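Local coordinates for GTPase-activating protein GYP1 (Saccharomyces cerevisiae, PDB 1FKM) that stimulates GTP hydrolysis by Ypt/Rab GTPases, chiefly YPT1 and YPT7, by lending them a catalytic arginine and glutamine from its TBC domain, at residues Q197-V211 / E228-L240. Sequence-based numbering, arbitrary orientation.
Sequences QPGILRQVKNLSQLV and EFIQFAFRWMNCL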
ATOM      1  N   GLN A 197       6.998  -9.176  14.936  1.00 23.87           N
ATOM      2  CA  GLN A 197       5.776  -8.690  14.302  1.00 22.33           C
ATOM      3  C   GLN A 197       4.528  -8.927  15.146  1.00 23.08           C
ATOM      4  O   GLN A 197       3.553  -9.533  14.693  1.00 21.65           O
ATOM      5  CB  GLN A 197       5.624  -9.324  12.909  1.00 20.41           C
ATOM      6  CG  GLN A 197       6.749  -8.914  11.966  1.00 20.86           C
ATOM      7  CD  GLN A 197       6.517  -9.329  10.526  1.00 23.08           C
ATOM      8  OE1 GLN A 197       6.921 -10.416  10.103  1.00 24.41           O
ATOM      9  NE2 GLN A 197       5.859  -8.460   9.764  1.00 20.53           N
ATOM     10  N   PRO A 198       4.541  -8.435  16.395  1.00 20.84           N
ATOM     11  CA  PRO A 198       3.402  -8.597  17.299  1.00 21.31           C
ATOM     12  C   PRO A 198       2.120  -8.016  16.710  1.00 21.02           C
ATOM     13  O   PRO A 198       1.029  -8.520  16.965  1.00 20.93           O
ATOM     14  CB  PRO A 198       3.861  -7.867  18.560  1.00 22.54           C
ATOM     15  CG  PRO A 198       4.763  -6.805  18.024  1.00 24.39           C
ATOM     16  CD  PRO A 198       5.571  -7.573  17.004  1.00 21.19           C
ATOM     17  N   GLY A 199       2.258  -6.962  15.910  1.00 22.06           N
ATOM     18  CA  GLY A 199       1.093  -6.345  15.303  1.00 22.88           C
ATOM     19  C   GLY A 199       0.365  -7.259  14.332  1.00 22.86           C
ATOM     20  O   GLY A 199      -0.861  -7.250  14.268  1.00 23.07           O
ATOM     21  N   ILE A 200       1.118  -8.039  13.566  1.00 23.90           N
ATOM     22  CA  ILE A 200       0.522  -8.959  12.608  1.00 23.18           C
ATOM     23  C   ILE A 200      -0.165 -10.113  13.334  1.00 23.51           C
ATOM     24  O   ILE A 200      -1.273 -10.514  12.964  1.00 22.20           O
ATOM     25  CB  ILE A 200       1.573  -9.551  11.647  1.00 23.71           C
ATOM     26  CG1 ILE A 200       2.260  -8.436  10.848  1.00 24.43           C
ATOM     27  CG2 ILE A 200       0.900 -10.563  10.710  1.00 20.61           C
ATOM     28  CD1 ILE A 200       1.326  -7.570  10.039  1.00 24.32           C
ATOM     29  N   LEU A 201       0.492 -10.655  14.360  1.00 21.32           N
ATOM     30  CA  LEU A 201      -0.092 -11.757  15.121  1.00 23.00           C
ATOM     31  C   LEU A 201      -1.396 -11.309  15.772  1.00 23.83           C
ATOM     32  O   LEU A 201      -2.358 -12.078  15.850  1.00 24.12           O
ATOM     33  CB  LEU A 201       0.888 -12.262  16.189  1.00 27.19           C
ATOM     34  CG  LEU A 201       2.147 -12.954  15.647  1.00 29.86           C
ATOM     35  CD1 LEU A 201       3.079 -13.341  16.796  1.00 30.53           C
ATOM     36  CD2 LEU A 201       1.742 -14.191  14.856  1.00 32.61           C
ATOM     37  N   ARG A 202      -1.433 -10.061  16.231  1.00 23.41           N
ATOM     38  CA  ARG A 202      -2.636  -9.517  16.856  1.00 24.61           C
ATOM     39  C   ARG A 202      -3.739  -9.358  15.804  1.00 24.43           C
ATOM     40  O   ARG A 202      -4.912  -9.593  16.081  1.00 23.60           O
ATOM     41  CB  ARG A 202      -2.325  -8.160  17.492  1.00 29.82           C
ATOM     42  CG  ARG A 202      -3.480  -7.549  18.264  1.00 33.31           C
ATOM     43  CD  ARG A 202      -3.076  -6.221  18.891  1.00 35.31           C
ATOM     44  NE  ARG A 202      -2.710  -5.230  17.881  1.00 37.51           N
ATOM     45  CZ  ARG A 202      -1.494  -4.707  17.744  1.00 39.42           C
ATOM     46  NH1 ARG A 202      -0.510  -5.080  18.556  1.00 38.69           N
ATOM     47  NH2 ARG A 202      -1.260  -3.811  16.794  1.00 37.81           N
ATOM     48  N   GLN A 203      -3.352  -8.944  14.601  1.00 21.88           N
ATOM     49  CA  GLN A 203      -4.300  -8.769  13.496  1.00 23.42           C
ATOM     50  C   GLN A 203      -4.926 -10.107  13.107  1.00 22.55           C
ATOM     51  O   GLN A 203      -6.137 -10.205  12.889  1.00 23.30           O
ATOM     52  CB  GLN A 203      -3.584  -8.187  12.275  1.00 28.93           C
ATOM     53  CG  GLN A 203      -3.314  -6.697  12.341  1.00 31.26           C
ATOM     54  CD  GLN A 203      -4.580  -5.880  12.192  1.00 35.15           C
ATOM     55  OE1 GLN A 203      -5.364  -5.746  13.136  1.00 37.77           O
ATOM     56  NE2 GLN A 203      -4.797  -5.340  10.993  1.00 32.61           N
ATOM     57  N   VAL A 204      -4.092 -11.135  13.006  1.00 21.76           N
ATOM     58  CA  VAL A 204      -4.570 -12.461  12.638  1.00 22.57           C
ATOM     59  C   VAL A 204      -5.518 -12.987  13.716  1.00 23.75           C
ATOM     60  O   VAL A 204      -6.532 -13.613  13.402  1.00 24.11           O
ATOM     61  CB  VAL A 204      -3.388 -13.437  12.436  1.00 22.85           C
ATOM     62  CG1 VAL A 204      -3.899 -14.856  12.211  1.00 24.40           C
ATOM     63  CG2 VAL A 204      -2.566 -12.992  11.229  1.00 23.65           C
ATOM     64  N   LYS A 205      -5.199 -12.723  14.982  1.00 24.09           N
ATOM     65  CA  LYS A 205      -6.062 -13.160  16.085  1.00 28.47           C
ATOM     66  C   LYS A 205      -7.405 -12.426  16.011  1.00 25.90           C
ATOM     67  O   LYS A 205      -8.464 -13.014  16.255  1.00 24.56           O
ATOM     68  CB  LYS A 205      -5.404 -12.867  17.437  1.00 41.83           C
ATOM     69  CG  LYS A 205      -4.113 -13.627  17.676  1.00 49.71           C
ATOM     70  CD  LYS A 205      -3.405 -13.144  18.934  1.00 54.82           C
ATOM     71  CE  LYS A 205      -2.054 -13.827  19.108  1.00 57.46           C
ATOM     72  NZ  LYS A 205      -1.321 -13.314  20.300  1.00 61.32           N
ATOM     73  N   ASN A 206      -7.348 -11.137  15.683  1.00 24.33           N
ATOM     74  CA  ASN A 206      -8.547 -10.314  15.559  1.00 23.44           C
ATOM     75  C   ASN A 206      -9.432 -10.814  14.422  1.00 22.50           C
ATOM     76  O   ASN A 206     -10.658 -10.821  14.546  1.00 22.58           O
ATOM     77  CB  ASN A 206      -8.168  -8.847  15.322  1.00 26.71           C
ATOM     78  CG  ASN A 206      -7.681  -8.159  16.586  1.00 28.80           C
ATOM     79  OD1 ASN A 206      -7.154  -7.048  16.539  1.00 32.09           O
ATOM     80  ND2 ASN A 206      -7.863  -8.812  17.723  1.00 30.13           N
ATOM     81  N   LEU A 207      -8.816 -11.234  13.319  1.00 22.92           N
ATOM     82  CA  LEU A 207      -9.569 -11.753  12.178  1.00 22.78           C
ATOM     83  C   LEU A 207     -10.218 -13.074  12.572  1.00 23.83           C
ATOM     84  O   LEU A 207     -11.369 -13.342  12.236  1.00 23.50           O
ATOM     85  CB  LEU A 207      -8.650 -11.973  10.969  1.00 22.40           C
ATOM     86  CG  LEU A 207      -9.254 -12.678   9.744  1.00 22.64           C
ATOM     87  CD1 LEU A 207     -10.396 -11.839   9.168  1.00 22.97           C
ATOM     88  CD2 LEU A 207      -8.168 -12.908   8.697  1.00 21.98           C
ATOM     89  N   SER A 208      -9.462 -13.893  13.294  1.00 21.94           N
ATOM     90  CA  SER A 208      -9.934 -15.193  13.754  1.00 24.01           C
ATOM     91  C   SER A 208     -11.180 -15.036  14.626  1.00 24.63           C
ATOM     92  O   SER A 208     -12.163 -15.769  14.470  1.00 24.68           O
ATOM     93  CB  SER A 208      -8.823 -15.879  14.558  1.00 28.17           C
ATOM     94  OG  SER A 208      -9.216 -17.171  14.965  1.00 37.73           O
ATOM     95  N   GLN A 209     -11.127 -14.080  15.548  1.00 25.00           N
ATOM     96  CA  GLN A 209     -12.235 -13.817  16.463  1.00 27.43           C
ATOM     97  C   GLN A 209     -13.442 -13.245  15.734  1.00 27.36           C
ATOM     98  O   GLN A 209     -14.588 -13.573  16.052  1.00 28.66           O
ATOM     99  CB  GLN A 209     -11.797 -12.842  17.558  1.00 38.71           C
ATOM    100  CG  GLN A 209     -10.776 -13.402  18.543  1.00 46.97           C
ATOM    101  CD  GLN A 209     -11.354 -14.477  19.447  1.00 51.32           C
ATOM    102  OE1 GLN A 209     -11.690 -15.572  18.998  1.00 53.82           O
ATOM    103  NE2 GLN A 209     -11.479 -14.163  20.733  1.00 55.02           N
ATOM    104  N   LEU A 210     -13.181 -12.381  14.762  1.00 25.79           N
ATOM    105  CA  LEU A 210     -14.245 -11.763  13.981  1.00 26.95           C
ATOM    106  C   LEU A 210     -15.023 -12.835  13.223  1.00 25.74           C
ATOM    107  O   LEU A 210     -16.253 -12.861  13.256  1.00 26.64           O
ATOM    108  CB  LEU A 210     -13.654 -10.771  12.975  1.00 32.13           C
ATOM    109  CG  LEU A 210     -14.253  -9.368  12.871  1.00 36.12           C
ATOM    110  CD1 LEU A 210     -13.710  -8.702  11.607  1.00 32.04           C
ATOM    111  CD2 LEU A 210     -15.778  -9.427  12.833  1.00 34.85           C
ATOM    112  N   VAL A 211     -14.300 -13.716  12.539  1.00 24.50           N
ATOM    113  CA  VAL A 211     -14.928 -14.777  11.761  1.00 25.59           C
ATOM    114  C   VAL A 211     -15.679 -15.760  12.647  1.00 26.33           C
ATOM    115  O   VAL A 211     -16.732 -16.275  12.265  1.00 25.56           O
ATOM    116  CB  VAL A 211     -13.885 -15.525  10.905  1.00 28.29           C
ATOM    117  CG1 VAL A 211     -14.554 -16.646  10.120  1.00 28.26           C
ATOM    118  CG2 VAL A 211     -13.216 -14.542   9.954  1.00 28.93           C
ATOM    119  N   GLU A 228      -5.352 -23.127  10.093  1.00 25.05           N
ATOM    120  CA  GLU A 228      -5.027 -22.063  11.037  1.00 25.06           C
ATOM    121  C   GLU A 228      -5.020 -20.743  10.276  1.00 22.78           C
ATOM    122  O   GLU A 228      -4.457 -20.661   9.199  1.00 20.50           O
ATOM    123  CB  GLU A 228      -3.648 -22.313  11.653  1.00 36.63           C
ATOM    124  CG  GLU A 228      -3.503 -23.676  12.311  1.00 44.23           C
ATOM    125  CD  GLU A 228      -2.147 -23.870  12.970  1.00 50.17           C
ATOM    126  OE1 GLU A 228      -1.345 -22.911  12.997  1.00 51.85           O
ATOM    127  OE2 GLU A 228      -1.883 -24.987  13.466  1.00 55.00           O
ATOM    128  N   PHE A 229      -5.645 -19.709  10.827  1.00 21.33           N
ATOM    129  CA  PHE A 229      -5.674 -18.430  10.130  1.00 21.94           C
ATOM    130  C   PHE A 229      -4.293 -17.929   9.717  1.00 21.58           C
ATOM    131  O   PHE A 229      -4.137 -17.344   8.652  1.00 21.80           O
ATOM    132  CB  PHE A 229      -6.395 -17.377  10.975  1.00 23.57           C
ATOM    133  CG  PHE A 229      -7.896 -17.484  10.909  1.00 25.45           C
ATOM    134  CD1 PHE A 229      -8.564 -18.509  11.574  1.00 26.40           C
ATOM    135  CD2 PHE A 229      -8.637 -16.583  10.147  1.00 26.60           C
ATOM    136  CE1 PHE A 229      -9.955 -18.638  11.481  1.00 26.71           C
ATOM    137  CE2 PHE A 229     -10.027 -16.701  10.046  1.00 27.09           C
ATOM    138  CZ  PHE A 229     -10.687 -17.732  10.714  1.00 27.74           C
ATOM    139  N   ILE A 230      -3.287 -18.178  10.546  1.00 23.01           N
ATOM    140  CA  ILE A 230      -1.934 -17.734  10.227  1.00 24.61           C
ATOM    141  C   ILE A 230      -1.433 -18.315   8.896  1.00 24.83           C
ATOM    142  O   ILE A 230      -0.674 -17.667   8.175  1.00 23.76           O
ATOM    143  CB  ILE A 230      -0.941 -18.121  11.356  1.00 34.93           C
ATOM    144  CG1 ILE A 230       0.388 -17.381  11.168  1.00 37.72           C
ATOM    145  CG2 ILE A 230      -0.692 -19.621  11.350  1.00 34.25           C
ATOM    146  CD1 ILE A 230       0.307 -15.895  11.441  1.00 39.33           C
ATOM    147  N   GLN A 231      -1.873 -19.525   8.560  1.00 26.49           N
ATOM    148  CA  GLN A 231      -1.419 -20.172   7.329  1.00 27.93           C
ATOM    149  C   GLN A 231      -1.778 -19.461   6.029  1.00 28.56           C
ATOM    150  O   GLN A 231      -1.183 -19.733   4.986  1.00 30.40           O
ATOM    151  CB  GLN A 231      -1.912 -21.616   7.297  1.00 30.58           C
ATOM    152  CG  GLN A 231      -1.361 -22.430   8.450  1.00 31.90           C
ATOM    153  CD  GLN A 231      -1.956 -23.815   8.529  1.00 34.04           C
ATOM    154  OE1 GLN A 231      -3.173 -23.987   8.448  1.00 32.61           O
ATOM    155  NE2 GLN A 231      -1.099 -24.815   8.704  1.00 35.83           N
ATOM    156  N   PHE A 232      -2.750 -18.557   6.070  1.00 25.77           N
ATOM    157  CA  PHE A 232      -3.099 -17.822   4.866  1.00 24.80           C
ATOM    158  C   PHE A 232      -3.203 -16.324   5.134  1.00 23.87           C
ATOM    159  O   PHE A 232      -2.924 -15.508   4.258  1.00 26.45           O
ATOM    160  CB  PHE A 232      -4.414 -18.359   4.264  1.00 26.99           C
ATOM    161  CG  PHE A 232      -5.624 -18.150   5.135  1.00 25.53           C
ATOM    162  CD1 PHE A 232      -6.285 -16.926   5.154  1.00 24.52           C
ATOM    163  CD2 PHE A 232      -6.106 -19.186   5.934  1.00 24.99           C
ATOM    164  CE1 PHE A 232      -7.408 -16.731   5.953  1.00 24.33           C
ATOM    165  CE2 PHE A 232      -7.228 -19.004   6.738  1.00 26.09           C
ATOM    166  CZ  PHE A 232      -7.883 -17.772   6.749  1.00 24.59           C
ATOM    167  N   ALA A 233      -3.564 -15.966   6.361  1.00 20.47           N
ATOM    168  CA  ALA A 233      -3.746 -14.569   6.733  1.00 20.70           C
ATOM    169  C   ALA A 233      -2.481 -13.789   7.073  1.00 21.85           C
ATOM    170  O   ALA A 233      -2.497 -12.555   7.066  1.00 20.47           O
ATOM    171  CB  ALA A 233      -4.730 -14.470   7.892  1.00 18.72           C
ATOM    172  N   PHE A 234      -1.387 -14.473   7.385  1.00 23.07           N
ATOM    173  CA  PHE A 234      -0.186 -13.711   7.699  1.00 25.02           C
ATOM    174  C   PHE A 234       0.176 -12.844   6.496  1.00 24.52           C
ATOM    175  O   PHE A 234       0.464 -11.657   6.637  1.00 24.02           O
ATOM    176  CB  PHE A 234       1.006 -14.605   8.032  1.00 28.28           C
ATOM    177  CG  PHE A 234       2.259 -13.824   8.312  1.00 30.42           C
ATOM    178  CD1 PHE A 234       2.439 -13.201   9.539  1.00 32.30           C
ATOM    179  CD2 PHE A 234       3.215 -13.634   7.319  1.00 32.02           C
ATOM    180  CE1 PHE A 234       3.550 -12.388   9.774  1.00 34.15           C
ATOM    181  CE2 PHE A 234       4.330 -12.825   7.543  1.00 34.00           C
ATOM    182  CZ  PHE A 234       4.495 -12.202   8.772  1.00 32.84           C
ATOM    183  N   ARG A 235       0.153 -13.438   5.308  0.50 22.32           N
ATOM    184  CA  ARG A 235       0.497 -12.697   4.103  0.50 22.05           C
ATOM    185  C   ARG A 235      -0.525 -11.593   3.838  0.50 21.44           C
ATOM    186  O   ARG A 235      -0.164 -10.499   3.402  0.50 19.98           O
ATOM    187  CB  ARG A 235       0.579 -13.643   2.902  0.50 23.83           C
ATOM    188  CG  ARG A 235       1.296 -13.045   1.697  0.50 25.47           C
ATOM    189  CD  ARG A 235       1.389 -14.043   0.547  0.50 28.32           C
ATOM    190  NE  ARG A 235       0.084 -14.340  -0.037  0.50 29.37           N
ATOM    191  CZ  ARG A 235      -0.115 -15.215  -1.017  0.50 29.63           C
ATOM    192  NH1 ARG A 235       0.906 -15.885  -1.527  0.50 30.57           N
ATOM    193  NH2 ARG A 235      -1.336 -15.413  -1.494  0.50 30.48           N
ATOM    194  N   TRP A 236      -1.799 -11.877   4.102  1.00 23.01           N
ATOM    195  CA  TRP A 236      -2.855 -10.884   3.903  1.00 22.80           C
ATOM    196  C   TRP A 236      -2.553  -9.651   4.753  1.00 22.76           C
ATOM    197  O   TRP A 236      -2.680  -8.514   4.300  1.00 22.60           O
ATOM    198  CB  TRP A 236      -4.216 -11.438   4.331  1.00 20.54           C
ATOM    199  CG  TRP A 236      -4.792 -12.510   3.440  1.00 19.53           C
ATOM    200  CD1 TRP A 236      -4.158 -13.194   2.445  1.00 19.41           C
ATOM    201  CD2 TRP A 236      -6.128 -13.020   3.495  1.00 20.03           C
ATOM    202  NE1 TRP A 236      -5.023 -14.104   1.872  1.00 19.99           N
ATOM    203  CE2 TRP A 236      -6.238 -14.015   2.502  1.00 19.91           C
ATOM    204  CE3 TRP A 236      -7.244 -12.728   4.292  1.00 20.17           C
ATOM    205  CZ2 TRP A 236      -7.424 -14.726   2.283  1.00 20.46           C
ATOM    206  CZ3 TRP A 236      -8.421 -13.432   4.076  1.00 21.63           C
ATOM    207  CH2 TRP A 236      -8.501 -14.420   3.080  1.00 19.17           C
HETATM  208  N   MSE A 237      -2.160  -9.888   5.999  1.00 23.31           N
HETATM  209  CA  MSE A 237      -1.858  -8.797   6.917  1.00 25.27           C
HETATM  210  C   MSE A 237      -0.513  -8.129   6.638  1.00 23.36           C
HETATM  211  O   MSE A 237      -0.424  -6.904   6.582  1.00 23.12           O
HETATM  212  CB  MSE A 237      -1.879  -9.308   8.357  1.00 28.81           C
HETATM  213  CG  MSE A 237      -3.020  -8.756   9.175  1.00 36.96           C
HETATM  214 SE   MSE A 237      -4.734  -9.019   8.334  1.00 45.76          SE
HETATM  215  CE  MSE A 237      -5.307 -10.597   9.286  1.00 39.29           C
ATOM    216  N   ASN A 238       0.519  -8.945   6.453  1.00 20.22           N
ATOM    217  CA  ASN A 238       1.873  -8.457   6.220  1.00 21.71           C
ATOM    218  C   ASN A 238       2.017  -7.560   4.987  1.00 23.76           C
ATOM    219  O   ASN A 238       2.760  -6.580   5.018  1.00 22.41           O
ATOM    220  CB  ASN A 238       2.837  -9.646   6.115  1.00 22.04           C
ATOM    221  CG  ASN A 238       4.291  -9.240   6.286  1.00 24.71           C
ATOM    222  OD1 ASN A 238       4.641  -8.548   7.243  1.00 24.26           O
ATOM    223  ND2 ASN A 238       5.145  -9.679   5.370  1.00 24.39           N
ATOM    224  N   CYS A 239       1.300  -7.886   3.914  1.00 24.53           N
ATOM    225  CA  CYS A 239       1.386  -7.100   2.680  1.00 26.01           C
ATOM    226  C   CYS A 239       0.087  -6.358   2.358  1.00 24.71           C
ATOM    227  O   CYS A 239      -0.120  -5.929   1.227  1.00 22.72           O
ATOM    228  CB  CYS A 239       1.750  -8.022   1.509  1.00 31.88           C
ATOM    229  SG  CYS A 239       3.135  -9.140   1.840  1.00 42.38           S
ATOM    230  N   LEU A 240      -0.777  -6.202   3.357  1.00 25.23           N
ATOM    231  CA  LEU A 240      -2.058  -5.527   3.174  1.00 25.90           C
ATOM    232  C   LEU A 240      -2.828  -6.030   1.942  1.00 25.69           C
ATOM    233  O   LEU A 240      -3.292  -5.235   1.118  1.00 26.52           O
ATOM    234  CB  LEU A 240      -1.857  -4.007   3.082  1.00 29.67           C
ATOM    235  CG  LEU A 240      -1.325  -3.288   4.326  1.00 29.55           C
ATOM    236  CD1 LEU A 240      -1.224  -1.796   4.046  1.00 29.66           C
ATOM    237  CD2 LEU A 240      -2.251  -3.535   5.512  1.00 29.11           C
TER
HETATM  238  O   HOH W   1      -2.539  -5.747   8.957  1.00 51.38           O
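Within the all-helical TBC domain, helix 198-214, through residues 198-211, and helix 230-238 pack with mutual knobs-into-holes; the axes of these short segments approach to 9.4 Å and run at 122° to each other. Val204 enters the hole formed by Ile230, Ala233, Phe234 and Met237. In return, Met237, a selenomethionine, sits among Ile200, Gln203, Val204 and Leu207; its chain bends at chi2 and again at chi3, which brings CE within 3.7 Å of Leu207 CD2. At one end, one face of the Phe229 ring is covered by Ser208, whose CA stands over its centre, 3.9 Å from the ring centroid and only 4° off the normal, a CH-pi contact. Leu207 CG and Val211 CG2 reach the same ring obliquely, the latter 3.9 Å from Phe229 CE2. Replacing Phe229 by an alanine would probably open a gap against Ser208 and deprive Leu207 and Val211 of their shared partner. At the other end Gln197, the N-cap residue, donates from NE2 to Asn238 OD1 over 2.8 Å, the donor tilted 32° from the acceptor's carbonyl plane. The amide of Gln197 stands nearly perpendicular to the Phe234 ring and meets its edge, with OE1 3.3 Å from Phe234 CZ. Asn238 ND2 is hydrogen-bonded to the backbone O of Gln131, the glutamine finger, so this polar end adjoins a catalytic element. Gln203 NE2 is held by Asn325 O and a water. Helix 324-338 packs against Met237 through His328 and Cys332, while helix 216-224 touches Ser208 and Phe229 through Tyr219.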